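Local coordinates for protein thymine dioxygenase (Neurospora crassa, PDB 5C3Q) that probably hydroxylates the methyl group of thymine as a metal-dependent dioxygenase, using 2-oxoglutarate as its co-substrate, at residues I18-F23 and K159-E164; H40-A45 and V254-L259; I163-A168 and G220-L225; A177-S182 and E304-T309. All coordinates share one frame; numbering follows the deposited sequence.

Interaction 1. Residues I18-F23 and K159-E164; sequences IDFSKF and KALHIE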
loop_
_atom_site.group_PDB
_atom_site.type_symbol
_atom_site.label_atom_id
_atom_site.label_comp_id
_atom_site.label_asym_id
_atom_site.label_seq_id
_atom_site.Cartn_x
_atom_site.Cartn_y
_atom_site.Cartn_z
ATOM N N ILE A 18 1.932 -5.038 -16.579
ATOM C CA ILE A 18 0.719 -5.562 -17.200
ATOM C C ILE A 18 -0.195 -4.413 -17.611
ATOM O O ILE A 18 -0.403 -3.467 -16.848
ATOM C CB ILE A 18 -0.008 -6.543 -16.248
ATOM C CG1 ILE A 18 0.872 -7.775 -16.013
ATOM C CG2 ILE A 18 -1.349 -6.974 -16.830
ATOM C CD1 ILE A 18 0.493 -8.615 -14.820
ATOM N N ASP A 19 -0.707 -4.493 -18.836
ATOM C CA ASP A 19 -1.629 -3.500 -19.364
ATOM C C ASP A 19 -3.037 -3.872 -18.912
ATOM O O ASP A 19 -3.655 -4.775 -19.470
ATOM C CB ASP A 19 -1.542 -3.463 -20.895
ATOM C CG ASP A 19 -2.491 -2.461 -21.518
ATOM O OD1 ASP A 19 -3.490 -2.075 -20.873
ATOM O OD2 ASP A 19 -2.241 -2.058 -22.670
ATOM N N PHE A 20 -3.544 -3.167 -17.906
ATOM C CA PHE A 20 -4.812 -3.546 -17.283
ATOM C C PHE A 20 -6.014 -3.384 -18.216
ATOM O O PHE A 20 -7.009 -4.097 -18.074
ATOM C CB PHE A 20 -5.036 -2.761 -15.987
ATOM C CG PHE A 20 -6.070 -3.373 -15.085
ATOM C CD1 PHE A 20 -5.872 -4.633 -14.543
ATOM C CD2 PHE A 20 -7.236 -2.691 -14.775
ATOM C CE1 PHE A 20 -6.820 -5.206 -13.707
ATOM C CE2 PHE A 20 -8.187 -3.260 -13.943
ATOM C CZ PHE A 20 -7.978 -4.514 -13.407
ATOM N N SER A 21 -5.919 -2.463 -19.175
ATOM C CA SER A 21 -6.999 -2.243 -20.134
ATOM C C SER A 21 -7.296 -3.516 -20.937
ATOM O O SER A 21 -8.419 -3.720 -21.392
ATOM C CB SER A 21 -6.668 -1.077 -21.076
ATOM O OG SER A 21 -5.712 -1.447 -22.055
ATOM N N LYS A 22 -6.291 -4.372 -21.097
ATOM C CA LYS A 22 -6.471 -5.644 -21.796
ATOM C C LYS A 22 -7.313 -6.657 -20.999
ATOM O O LYS A 22 -7.966 -7.513 -21.596
ATOM C CB LYS A 22 -5.113 -6.223 -22.202
ATOM C CG LYS A 22 -4.404 -5.339 -23.225
ATOM C CD LYS A 22 -3.070 -5.901 -23.690
ATOM C CE LYS A 22 -2.570 -5.135 -24.910
ATOM N NZ LYS A 22 -1.274 -5.652 -25.428
ATOM N N PHE A 23 -7.312 -6.561 -19.669
ATOM C CA PHE A 23 -8.246 -7.354 -18.857
ATOM C C PHE A 23 -9.664 -6.783 -18.949
ATOM O O PHE A 23 -10.634 -7.529 -19.058
ATOM C CB PHE A 23 -7.820 -7.429 -17.386
ATOM C CG PHE A 23 -8.841 -8.097 -16.501
ATOM C CD1 PHE A 23 -9.043 -9.468 -16.566
ATOM C CD2 PHE A 23 -9.626 -7.350 -15.629
ATOM C CE1 PHE A 23 -9.997 -10.088 -15.770
ATOM C CE2 PHE A 23 -10.576 -7.962 -14.823
ATOM C CZ PHE A 23 -10.765 -9.333 -14.894
ATOM N N LYS A 159 -11.339 2.241 -4.947
ATOM C CA LYS A 159 -12.266 1.198 -4.500
ATOM C C LYS A 159 -12.760 0.377 -5.693
ATOM O O LYS A 159 -12.838 -0.850 -5.621
ATOM C CB LYS A 159 -13.448 1.838 -3.756
ATOM C CG LYS A 159 -14.651 0.943 -3.497
ATOM C CD LYS A 159 -15.773 1.761 -2.868
ATOM C CE LYS A 159 -17.092 1.018 -2.864
ATOM N NZ LYS A 159 -18.197 1.891 -2.371
ATOM N N ALA A 160 -13.083 1.062 -6.787
ATOM C CA ALA A 160 -13.503 0.396 -8.022
ATOM C C ALA A 160 -12.369 -0.437 -8.632
ATOM O O ALA A 160 -12.600 -1.549 -9.096
ATOM C CB ALA A 160 -14.020 1.414 -9.028
ATOM N N LEU A 161 -11.145 0.091 -8.620
ATOM C CA LEU A 161 -9.986 -0.655 -9.133
ATOM C C LEU A 161 -9.692 -1.909 -8.305
ATOM O O LEU A 161 -9.326 -2.950 -8.853
ATOM C CB LEU A 161 -8.746 0.242 -9.189
ATOM C CG LEU A 161 -7.476 -0.360 -9.795
ATOM C CD1 LEU A 161 -7.727 -0.923 -11.186
ATOM C CD2 LEU A 161 -6.368 0.681 -9.839
ATOM N N HIS A 162 -9.846 -1.812 -6.988
ATOM C CA HIS A 162 -9.711 -2.976 -6.108
ATOM C C HIS A 162 -10.621 -4.111 -6.570
ATOM O O HIS A 162 -10.177 -5.253 -6.727
ATOM C CB HIS A 162 -10.056 -2.598 -4.666
ATOM C CG HIS A 162 -9.980 -3.741 -3.700
ATOM N ND1 HIS A 162 -10.814 -3.847 -2.609
ATOM C CD2 HIS A 162 -9.165 -4.823 -3.655
ATOM C CE1 HIS A 162 -10.520 -4.945 -1.937
ATOM N NE2 HIS A 162 -9.521 -5.554 -2.548
ATOM N N ILE A 163 -11.890 -3.786 -6.783
ATOM C CA ILE A 163 -12.874 -4.774 -7.219
ATOM C C ILE A 163 -12.423 -5.437 -8.523
ATOM O O ILE A 163 -12.522 -6.653 -8.658
ATOM C CB ILE A 163 -14.281 -4.141 -7.356
ATOM C CG1 ILE A 163 -14.839 -3.820 -5.965
ATOM C CG2 ILE A 163 -15.247 -5.072 -8.088
ATOM C CD1 ILE A 163 -15.988 -2.830 -5.964
ATOM N N GLU A 164 -11.897 -4.646 -9.457
ATOM C CA GLU A 164 -11.479 -5.172 -10.763
ATOM C C GLU A 164 -10.223 -6.037 -10.677
ATOM O O GLU A 164 -10.124 -7.045 -11.368
ATOM C CB GLU A 164 -11.264 -4.037 -11.778
ATOM C CG GLU A 164 -12.496 -3.177 -12.062
ATOM C CD GLU A 164 -13.550 -3.854 -12.927
ATOM O OE1 GLU A 164 -13.509 -5.095 -13.115
ATOM O OE2 GLU A 164 -14.450 -3.131 -13.423
#

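Interaction 2. Residues H40-A45 and V254-L259; sequences HGFQTA and VNAGDL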
loop_
_atom_site.group_PDB
_atom_site.type_symbol
_atom_site.label_atom_id
_atom_site.label_comp_id
_atom_site.label_asym_id
_atom_site.label_seq_id
_atom_site.Cartn_x
_atom_site.Cartn_y
_atom_site.Cartn_z
ATOM N N HIS A 40 -0.167 -14.786 -11.840
ATOM C CA HIS A 40 1.185 -15.336 -11.795
ATOM C C HIS A 40 2.145 -14.378 -11.085
ATOM O O HIS A 40 2.998 -14.814 -10.312
ATOM C CB HIS A 40 1.689 -15.659 -13.199
ATOM C CG HIS A 40 3.016 -16.351 -13.215
ATOM N ND1 HIS A 40 3.163 -17.683 -12.893
ATOM C CD2 HIS A 40 4.255 -15.895 -13.503
ATOM C CE1 HIS A 40 4.435 -18.019 -12.986
ATOM N NE2 HIS A 40 5.120 -16.952 -13.356
ATOM N N GLY A 41 1.990 -13.078 -11.338
ATOM C CA GLY A 41 2.759 -12.045 -10.635
ATOM C C GLY A 41 2.566 -12.080 -9.125
ATOM O O GLY A 41 3.537 -12.029 -8.366
ATOM N N PHE A 42 1.315 -12.173 -8.685
ATOM C CA PHE A 42 1.020 -12.257 -7.252
ATOM C C PHE A 42 1.518 -13.571 -6.637
ATOM O O PHE A 42 1.915 -13.596 -5.477
ATOM C CB PHE A 42 -0.476 -12.082 -6.976
ATOM C CG PHE A 42 -0.991 -10.679 -7.205
ATOM C CD1 PHE A 42 -0.343 -9.580 -6.654
ATOM C CD2 PHE A 42 -2.139 -10.461 -7.959
ATOM C CE1 PHE A 42 -0.818 -8.296 -6.855
ATOM C CE2 PHE A 42 -2.619 -9.179 -8.164
ATOM C CZ PHE A 42 -1.961 -8.094 -7.609
ATOM N N GLN A 43 1.505 -14.653 -7.414
ATOM C CA GLN A 43 1.938 -15.964 -6.920
ATOM C C GLN A 43 3.457 -16.130 -6.823
ATOM O O GLN A 43 3.927 -17.077 -6.198
ATOM C CB GLN A 43 1.380 -17.090 -7.805
ATOM C CG GLN A 43 -0.125 -17.291 -7.704
ATOM C CD GLN A 43 -0.639 -18.347 -8.666
ATOM O OE1 GLN A 43 -0.065 -18.562 -9.725
ATOM N NE2 GLN A 43 -1.733 -18.998 -8.306
ATOM N N THR A 44 4.219 -15.230 -7.437
ATOM C CA THR A 44 5.670 -15.381 -7.519
ATOM C C THR A 44 6.371 -14.233 -6.802
ATOM O O THR A 44 7.072 -14.453 -5.812
ATOM C CB THR A 44 6.134 -15.490 -8.986
ATOM O OG1 THR A 44 5.628 -14.383 -9.743
ATOM C CG2 THR A 44 5.624 -16.789 -9.601
ATOM N N ALA A 45 6.152 -13.010 -7.276
ATOM C CA ALA A 45 6.781 -11.819 -6.697
ATOM C C ALA A 45 5.956 -11.181 -5.582
ATOM O O ALA A 45 6.508 -10.517 -4.705
ATOM C CB ALA A 45 7.044 -10.791 -7.783
ATOM N N VAL A 254 1.120 -2.601 -7.583
ATOM C CA VAL A 254 0.123 -3.335 -6.815
ATOM C C VAL A 254 0.772 -4.527 -6.138
ATOM O O VAL A 254 1.460 -5.325 -6.782
ATOM C CB VAL A 254 -1.040 -3.827 -7.696
ATOM C CG1 VAL A 254 -2.134 -4.435 -6.832
ATOM C CG2 VAL A 254 -1.607 -2.689 -8.536
ATOM N N ASN A 255 0.564 -4.637 -4.831
ATOM C CA ASN A 255 1.082 -5.772 -4.080
ATOM C C ASN A 255 0.029 -6.402 -3.189
ATOM O O ASN A 255 -0.839 -5.716 -2.649
ATOM C CB ASN A 255 2.299 -5.360 -3.251
ATOM C CG ASN A 255 1.958 -4.375 -2.154
ATOM O OD1 ASN A 255 1.764 -3.190 -2.414
ATOM N ND2 ASN A 255 1.902 -4.856 -0.916
ATOM N N ALA A 256 0.118 -7.716 -3.031
ATOM C CA ALA A 256 -0.782 -8.440 -2.150
ATOM C C ALA A 256 -0.368 -8.213 -0.702
ATOM O O ALA A 256 0.812 -8.092 -0.409
ATOM C CB ALA A 256 -0.763 -9.920 -2.478
ATOM N N GLY A 257 -1.350 -8.140 0.192
ATOM C CA GLY A 257 -1.097 -8.029 1.620
ATOM C C GLY A 257 -1.227 -9.360 2.352
ATOM O O GLY A 257 -1.585 -10.381 1.767
ATOM N N ASP A 258 -0.967 -9.328 3.653
ATOM C CA ASP A 258 -0.903 -10.542 4.461
ATOM C C ASP A 258 -2.219 -11.291 4.532
ATOM O O ASP A 258 -2.225 -12.515 4.594
ATOM C CB ASP A 258 -0.380 -10.219 5.862
ATOM C CG ASP A 258 1.067 -9.754 5.844
ATOM O OD1 ASP A 258 1.769 -10.056 4.847
ATOM O OD2 ASP A 258 1.506 -9.094 6.813
ATOM N N LEU A 259 -3.335 -10.567 4.507
ATOM C CA LEU A 259 -4.636 -11.211 4.577
ATOM C C LEU A 259 -4.908 -12.007 3.291
ATOM O O LEU A 259 -5.417 -13.128 3.349
ATOM C CB LEU A 259 -5.737 -10.174 4.855
ATOM C CG LEU A 259 -6.904 -10.491 5.799
ATOM C CD1 LEU A 259 -6.562 -11.452 6.933
ATOM C CD2 LEU A 259 -7.453 -9.182 6.364
#

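Interaction 3. Residues I163-A168 and G220-L225; sequences IEVMRA and GSITLL. With AKG (2-oxoglutaric acid), chain F.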
loop_
_atom_site.group_PDB
_atom_site.type_symbol
_atom_site.label_atom_id
_atom_site.label_comp_id
_atom_site.label_asym_id
_atom_site.label_seq_id
_atom_site.Cartn_x
_atom_site.Cartn_y
_atom_site.Cartn_z
ATOM N N ILE A 163 -11.890 -3.786 -6.783
ATOM C CA ILE A 163 -12.874 -4.774 -7.219
ATOM C C ILE A 163 -12.423 -5.437 -8.523
ATOM O O ILE A 163 -12.522 -6.653 -8.658
ATOM C CB ILE A 163 -14.281 -4.141 -7.356
ATOM C CG1 ILE A 163 -14.839 -3.820 -5.965
ATOM C CG2 ILE A 163 -15.247 -5.072 -8.088
ATOM C CD1 ILE A 163 -15.988 -2.830 -5.964
ATOM N N GLU A 164 -11.897 -4.646 -9.457
ATOM C CA GLU A 164 -11.479 -5.172 -10.763
ATOM C C GLU A 164 -10.223 -6.037 -10.677
ATOM O O GLU A 164 -10.124 -7.045 -11.368
ATOM C CB GLU A 164 -11.264 -4.037 -11.778
ATOM C CG GLU A 164 -12.496 -3.177 -12.062
ATOM C CD GLU A 164 -13.550 -3.854 -12.927
ATOM O OE1 GLU A 164 -13.509 -5.095 -13.115
ATOM O OE2 GLU A 164 -14.450 -3.131 -13.423
ATOM N N VAL A 165 -9.265 -5.649 -9.836
ATOM C CA VAL A 165 -8.060 -6.456 -9.638
ATOM C C VAL A 165 -8.410 -7.811 -9.020
ATOM O O VAL A 165 -7.866 -8.832 -9.429
ATOM C CB VAL A 165 -6.989 -5.737 -8.781
ATOM C CG1 VAL A 165 -5.836 -6.679 -8.450
ATOM C CG2 VAL A 165 -6.451 -4.519 -9.515
ATOM N N MET A 166 -9.322 -7.824 -8.050
ATOM C CA MET A 166 -9.769 -9.085 -7.450
ATOM C C MET A 166 -10.495 -9.954 -8.481
ATOM O O MET A 166 -10.336 -11.176 -8.481
ATOM C CB MET A 166 -10.659 -8.842 -6.229
ATOM C CG MET A 166 -9.969 -8.156 -5.052
ATOM S SD MET A 166 -8.339 -8.788 -4.583
ATOM C CE MET A 166 -8.737 -10.408 -3.936
ATOM N N ARG A 167 -11.265 -9.324 -9.370
ATOM C CA ARG A 167 -11.892 -10.049 -10.480
ATOM C C ARG A 167 -10.843 -10.692 -11.387
ATOM O O ARG A 167 -11.014 -11.829 -11.808
ATOM C CB ARG A 167 -12.812 -9.138 -11.298
ATOM C CG ARG A 167 -14.131 -8.858 -10.612
ATOM C CD ARG A 167 -14.978 -7.847 -11.366
ATOM N NE ARG A 167 -16.183 -7.531 -10.608
ATOM C CZ ARG A 167 -17.073 -6.599 -10.939
ATOM N NH1 ARG A 167 -16.915 -5.859 -12.031
ATOM N NH2 ARG A 167 -18.136 -6.403 -10.165
ATOM N N ALA A 168 -9.760 -9.972 -11.678
ATOM C CA ALA A 168 -8.653 -10.539 -12.461
ATOM C C ALA A 168 -8.026 -11.735 -11.755
ATOM O O ALA A 168 -7.721 -12.743 -12.383
ATOM C CB ALA A 168 -7.596 -9.485 -12.747
ATOM N N GLY A 220 -3.552 -6.094 4.287
ATOM C CA GLY A 220 -4.874 -6.382 3.710
ATOM C C GLY A 220 -4.895 -7.320 2.514
ATOM O O GLY A 220 -4.119 -8.277 2.444
ATOM N N SER A 221 -5.805 -7.051 1.579
ATOM C CA SER A 221 -5.946 -7.869 0.375
ATOM C C SER A 221 -4.892 -7.452 -0.649
ATOM O O SER A 221 -4.009 -8.242 -0.997
ATOM C CB SER A 221 -7.356 -7.742 -0.211
ATOM O OG SER A 221 -7.736 -6.378 -0.359
ATOM N N ILE A 222 -4.998 -6.213 -1.128
ATOM C CA ILE A 222 -3.976 -5.609 -1.980
ATOM C C ILE A 222 -3.727 -4.150 -1.589
ATOM O O ILE A 222 -4.524 -3.524 -0.876
ATOM C CB ILE A 222 -4.326 -5.677 -3.496
ATOM C CG1 ILE A 222 -5.538 -4.804 -3.833
ATOM C CG2 ILE A 222 -4.564 -7.119 -3.942
ATOM C CD1 ILE A 222 -5.857 -4.731 -5.315
ATOM N N THR A 223 -2.609 -3.617 -2.063
ATOM C CA THR A 223 -2.312 -2.211 -1.916
ATOM C C THR A 223 -2.070 -1.642 -3.299
ATOM O O THR A 223 -1.368 -2.252 -4.108
ATOM C CB THR A 223 -1.073 -1.972 -1.031
ATOM O OG1 THR A 223 -1.303 -2.518 0.268
ATOM C CG2 THR A 223 -0.764 -0.475 -0.898
ATOM N N LEU A 224 -2.684 -0.495 -3.571
ATOM C CA LEU A 224 -2.449 0.237 -4.804
ATOM C C LEU A 224 -1.500 1.359 -4.436
ATOM O O LEU A 224 -1.879 2.266 -3.697
ATOM C CB LEU A 224 -3.758 0.798 -5.364
ATOM C CG LEU A 224 -4.901 -0.208 -5.507
ATOM C CD1 LEU A 224 -6.195 0.499 -5.872
ATOM C CD2 LEU A 224 -4.557 -1.274 -6.534
ATOM N N LEU A 225 -0.266 1.277 -4.925
ATOM C CA LEU A 225 0.764 2.258 -4.598
ATOM C C LEU A 225 1.077 3.140 -5.794
ATOM O O LEU A 225 1.601 2.675 -6.809
ATOM C CB LEU A 225 2.044 1.571 -4.109
ATOM C CG LEU A 225 3.125 2.575 -3.690
ATOM C CD1 LEU A 225 2.806 3.191 -2.337
ATOM C CD2 LEU A 225 4.489 1.918 -3.663
HETATM C C1 AKG F . 3.285 1.851 2.915
HETATM O O1 AKG F . 2.856 0.772 3.404
HETATM O O2 AKG F . 2.838 2.958 3.281
HETATM C C2 AKG F . 4.346 1.816 1.896
HETATM O O5 AKG F . 4.912 0.756 1.643
HETATM C C3 AKG F . 4.734 3.092 1.173
HETATM C C4 AKG F . 5.728 2.802 0.053
HETATM C C5 AKG F . 6.060 4.048 -0.735
HETATM O O3 AKG F . 6.453 3.903 -1.911
HETATM O O4 AKG F . 5.951 5.174 -0.202
#

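Interaction 4. Residues A177-S182 and E304-T309; sequences ANYFDS and EAIPGT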
loop_
_atom_site.group_PDB
_atom_site.type_symbol
_atom_site.label_atom_id
_atom_site.label_comp_id
_atom_site.label_asym_id
_atom_site.label_seq_id
_atom_site.Cartn_x
_atom_site.Cartn_y
_atom_site.Cartn_z
ATOM N N ALA A 177 -15.828 -15.424 -11.731
ATOM C CA ALA A 177 -15.195 -14.118 -11.930
ATOM C C ALA A 177 -15.564 -13.103 -10.841
ATOM O O ALA A 177 -14.770 -12.221 -10.522
ATOM C CB ALA A 177 -15.547 -13.564 -13.304
ATOM N N ASN A 178 -16.763 -13.235 -10.278
ATOM C CA ASN A 178 -17.254 -12.299 -9.269
ATOM C C ASN A 178 -17.168 -12.855 -7.844
ATOM O O ASN A 178 -17.840 -12.358 -6.947
ATOM C CB ASN A 178 -18.693 -11.894 -9.601
ATOM C CG ASN A 178 -18.805 -11.212 -10.954
ATOM O OD1 ASN A 178 -19.195 -11.831 -11.939
ATOM N ND2 ASN A 178 -18.444 -9.939 -11.011
ATOM N N TYR A 179 -16.322 -13.865 -7.635
ATOM C CA TYR A 179 -16.181 -14.501 -6.326
ATOM C C TYR A 179 -15.881 -13.501 -5.199
ATOM O O TYR A 179 -16.447 -13.600 -4.111
ATOM C CB TYR A 179 -15.076 -15.565 -6.360
ATOM C CG TYR A 179 -14.848 -16.224 -5.018
ATOM C CD1 TYR A 179 -15.602 -17.323 -4.622
ATOM C CD2 TYR A 179 -13.893 -15.730 -4.131
ATOM C CE1 TYR A 179 -15.408 -17.918 -3.385
ATOM C CE2 TYR A 179 -13.692 -16.318 -2.894
ATOM C CZ TYR A 179 -14.450 -17.410 -2.526
ATOM O OH TYR A 179 -14.239 -17.996 -1.298
ATOM N N PHE A 180 -14.989 -12.550 -5.453
ATOM C CA PHE A 180 -14.561 -11.627 -4.404
ATOM C C PHE A 180 -15.513 -10.454 -4.154
ATOM O O PHE A 180 -15.386 -9.776 -3.132
ATOM C CB PHE A 180 -13.164 -11.089 -4.705
ATOM C CG PHE A 180 -12.099 -12.138 -4.670
ATOM C CD1 PHE A 180 -11.689 -12.683 -3.462
ATOM C CD2 PHE A 180 -11.500 -12.578 -5.841
ATOM C CE1 PHE A 180 -10.702 -13.652 -3.420
ATOM C CE2 PHE A 180 -10.514 -13.546 -5.809
ATOM C CZ PHE A 180 -10.112 -14.084 -4.597
ATOM N N ASP A 181 -16.458 -10.215 -5.062
ATOM C CA ASP A 181 -17.327 -9.033 -4.974
ATOM C C ASP A 181 -17.982 -8.884 -3.599
ATOM O O ASP A 181 -17.939 -7.811 -3.009
ATOM C CB ASP A 181 -18.412 -9.058 -6.061
ATOM C CG ASP A 181 -17.871 -8.727 -7.448
ATOM O OD1 ASP A 181 -16.636 -8.657 -7.629
ATOM O OD2 ASP A 181 -18.691 -8.538 -8.371
ATOM N N SER A 182 -18.559 -9.967 -3.089
ATOM C CA SER A 182 -19.282 -9.935 -1.816
ATOM C C SER A 182 -18.349 -9.824 -0.606
ATOM O O SER A 182 -18.795 -9.511 0.492
ATOM C CB SER A 182 -20.168 -11.176 -1.678
ATOM O OG SER A 182 -19.391 -12.330 -1.418
ATOM N N GLU A 304 -11.236 -17.561 5.035
ATOM C CA GLU A 304 -10.765 -18.949 5.003
ATOM C C GLU A 304 -10.377 -19.340 3.576
ATOM O O GLU A 304 -10.793 -18.696 2.621
ATOM C CB GLU A 304 -11.821 -19.900 5.571
ATOM C CG GLU A 304 -13.191 -19.800 4.916
ATOM C CD GLU A 304 -14.278 -20.522 5.696
ATOM O OE1 GLU A 304 -15.465 -20.178 5.503
ATOM O OE2 GLU A 304 -13.956 -21.424 6.504
ATOM N N ALA A 305 -9.579 -20.393 3.443
ATOM C CA ALA A 305 -8.964 -20.759 2.157
ATOM C C ALA A 305 -9.904 -20.652 0.947
ATOM O O ALA A 305 -10.994 -21.215 0.946
ATOM C CB ALA A 305 -8.373 -22.159 2.241
ATOM N N ILE A 306 -9.453 -19.933 -0.080
ATOM C CA ILE A 306 -10.209 -19.738 -1.323
ATOM C C ILE A 306 -10.291 -21.066 -2.080
ATOM O O ILE A 306 -9.319 -21.821 -2.092
ATOM C CB ILE A 306 -9.523 -18.668 -2.214
ATOM C CG1 ILE A 306 -9.516 -17.308 -1.510
ATOM C CG2 ILE A 306 -10.217 -18.526 -3.565
ATOM C CD1 ILE A 306 -8.464 -16.343 -2.022
ATOM N N PRO A 307 -11.447 -21.368 -2.712
ATOM C CA PRO A 307 -11.524 -22.626 -3.460
ATOM C C PRO A 307 -10.501 -22.706 -4.595
ATOM O O PRO A 307 -10.292 -21.727 -5.315
ATOM C CB PRO A 307 -12.957 -22.638 -4.017
ATOM C CG PRO A 307 -13.481 -21.255 -3.832
ATOM C CD PRO A 307 -12.747 -20.680 -2.663
ATOM N N GLY A 308 -9.862 -23.866 -4.727
ATOM C CA GLY A 308 -8.849 -24.086 -5.749
ATOM C C GLY A 308 -7.429 -23.758 -5.324
ATOM O O GLY A 308 -6.515 -23.852 -6.141
ATOM N N THR A 309 -7.235 -23.377 -4.060
ATOM C CA THR A 309 -5.899 -23.093 -3.518
ATOM C C THR A 309 -5.344 -24.251 -2.679
ATOM O O THR A 309 -4.286 -24.129 -2.061
ATOM C CB THR A 309 -5.899 -21.813 -2.659
ATOM O OG1 THR A 309 -6.830 -21.952 -1.583
ATOM C CG2 THR A 309 -6.266 -20.600 -3.501
#

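Interaction 1. Residues I18-F23 and K159-E164
The far end of the Phe20 ring meets two side chains of the helix segment 159-164. Its CE2 comes within 3.6 Å of Leu161 CD1, an oblique approach in which the two side chains slide past each other in opposite directions. Phe20 CZ lies 3.7 Å from Glu164 CB, which stands at the ring edge, near its plane. Leu161 holds CG anti to its backbone N (chi1 -176°), and this extends CD1 to the phenyl ring although the CA-CB bond does not aim at it. Glu164 meets Phe20 through its CB and backbone carbonyl carbon: the chain bends at chi2 (-74°) and carries the carboxylate away from the Phe20 ring, its plane 71° from that of the ring. Next along, Phe23 CE2 approaches Glu164 O at 3.6 Å, again obliquely. Behind these rings, Asp19 secures the turn into the helix. Its OD1 accepts Ser21 OG at 2.6 Å on the syn side and, in a weak capping bond, Ser21 N at 3.0 Å. Ile53 packs on both Phe20 and Leu161, and Phe23 also lies against Ala168 and Val171 further along helix 147-173. The contact thus joins the junction of strand 13-19 and helix 21-25 to the long helix 147-173, with strand 47-51 bonded alongside Ile18 and Phe20 and helix 28-44 packed against Ile18 and Phe23.

Interaction 2. Residues H40-A45 and V254-L259
Phe42 carries this contact from the helix side, its ring reaching the strand 254-256 with one edge. Its CA-CB bond does not aim at the strand; CG stands anti to the carbonyl carbon and beside the backbone N (chi1 -70°), and from there the ring spans the gap. Past CB and CG, CD1 is the first to arrive, beside Ala256, 4.1 Å from its N and 4.2 Å from its CB. The next atom, CE1, comes up to the backbone: it is 3.7 Å from Val254 O and 4.0 Å from Ala256 N, with Asn255 CA near the ring plane. At the tip, CZ meets Val254 CG1 at 3.7 Å, the methyl lying in the ring plane at its edge. The axes of helix 40-44 and strand 254-256 approach to 8.7 Å, their directions 54° apart. Ile48 and Ile268 also pack on Phe42. Val254 and Ala256 point to the helix, whereas Asn255 points away, where its ND2 donates to OD2 of the metal ligand Asp218. The strand is therefore two-sided: its helix-facing side makes a buried, mainly apolar contact without hydrogen bonds to the helix, while its other side supplies a second-shell amide that probably positions the metal-binding carboxylate.

Interaction 3. Residues I163-A168 and G220-L225
Ile222 makes the apolar part of the contact with two of its branches. CD1 touches Val165, 3.7 Å from CG1 and 3.8 Å from CB, as the two side chains meet at a slant. The branch methyl CG2 lies 4.2 Å from Met166 SD, these chains sliding past each other in opposite directions. Ile222 reaches Val165 because CG1 takes the place between backbone N and carbonyl carbon (chi1 67°), and Met166 brings its sulfur across by bending at chi2 and chi3. Backbone bonding shapes the strand end here: Ser221 and Ile222 both face Cys295 of strand 284-295, a classic beta bulge. Ionic groups stay on the helix side turned from the strand. Arg167 NH1 makes only a long pair with Glu164 OE1 (3.7 Å), its firmer salt bridge running from NH2 to Asp181, while Ile163 CG2 lies over one guanidinium face, toward its rim. Ligand contact comes from the other side of the strand, where Leu225 CD2 is 3.3 Å from O3 of 2-oxoglutarate and CD1 is 3.7 Å from its C5. A single strand of the double-stranded beta-helix thus turns Ile222 to helix 147-173 and Thr223 and Leu225 to the active site, so that the helix contact is hydrophobic and buried while Thr223 bonds through OG1 to the metal ligand Asp218 and Leu225 lines the co-substrate pocket.

Interaction 4. Residues A177-S182 and E304-T309
Different first torsions send Tyr179 and Phe180 to the same loop: Tyr179 runs with CG anti to its backbone N (chi1 178°) towards Ile306 and Pro307, while Phe180 has CG beside its own backbone N (chi1 -65°) and meets Ile306 from another direction. Tyr179 OH lies 3.4 Å from Pro307 CD, and its CZ is 3.7 Å from the same carbon, the proline ring coming from the opposite direction. Ile306 divides its branches between the two aromatics: CG2 is 4.2 Å from Tyr179 CE2, and CD1 sits in plane at the edge of the Phe180 ring, 3.8 Å from CE1. The loop presenting Ile306 and Pro307 is a type II beta turn from Ile306 to Thr309, with Gly308 at a positive phi (90°) that suits glycine. Ile306 O closes it by accepting two donors, Thr309 N at 3.3 Å and Thr309 OG1, the hydroxyl lying on a lone pair in the carbonyl plane. The aromatics also pack on each other, Tyr179 CD2 lying 3.8 Å above the centre of the Phe180 ring. Further out, Trp263 meets Phe180 edge-to-face and is backbone-bonded to Ile306, and Met166 and Ala170 of helix 147-173 touch Phe180.

In the fold
From the N terminus, interaction 1 opens at 18-23 and closes 136 residues on at helix 147-173. Interaction 2 opens at 40-45 inside that loop and closes at 254-259, so the two cross. Interaction 3 begins where interaction 1 ends, the two sharing Ile163 and Glu164, and lies wholly within the span of interaction 2. Interaction 4 opens at 177-182 inside both 2 and 3 and closes at 304-309 beyond them, crossing each, but follows interaction 1 in series. Helix 147-173 serves interactions 1 and 3; strands 222-227 and 251-256, neighbours in the large sheet, tie 3 to 2, and the Arg167-Asp181 salt bridge ties 3 to 4.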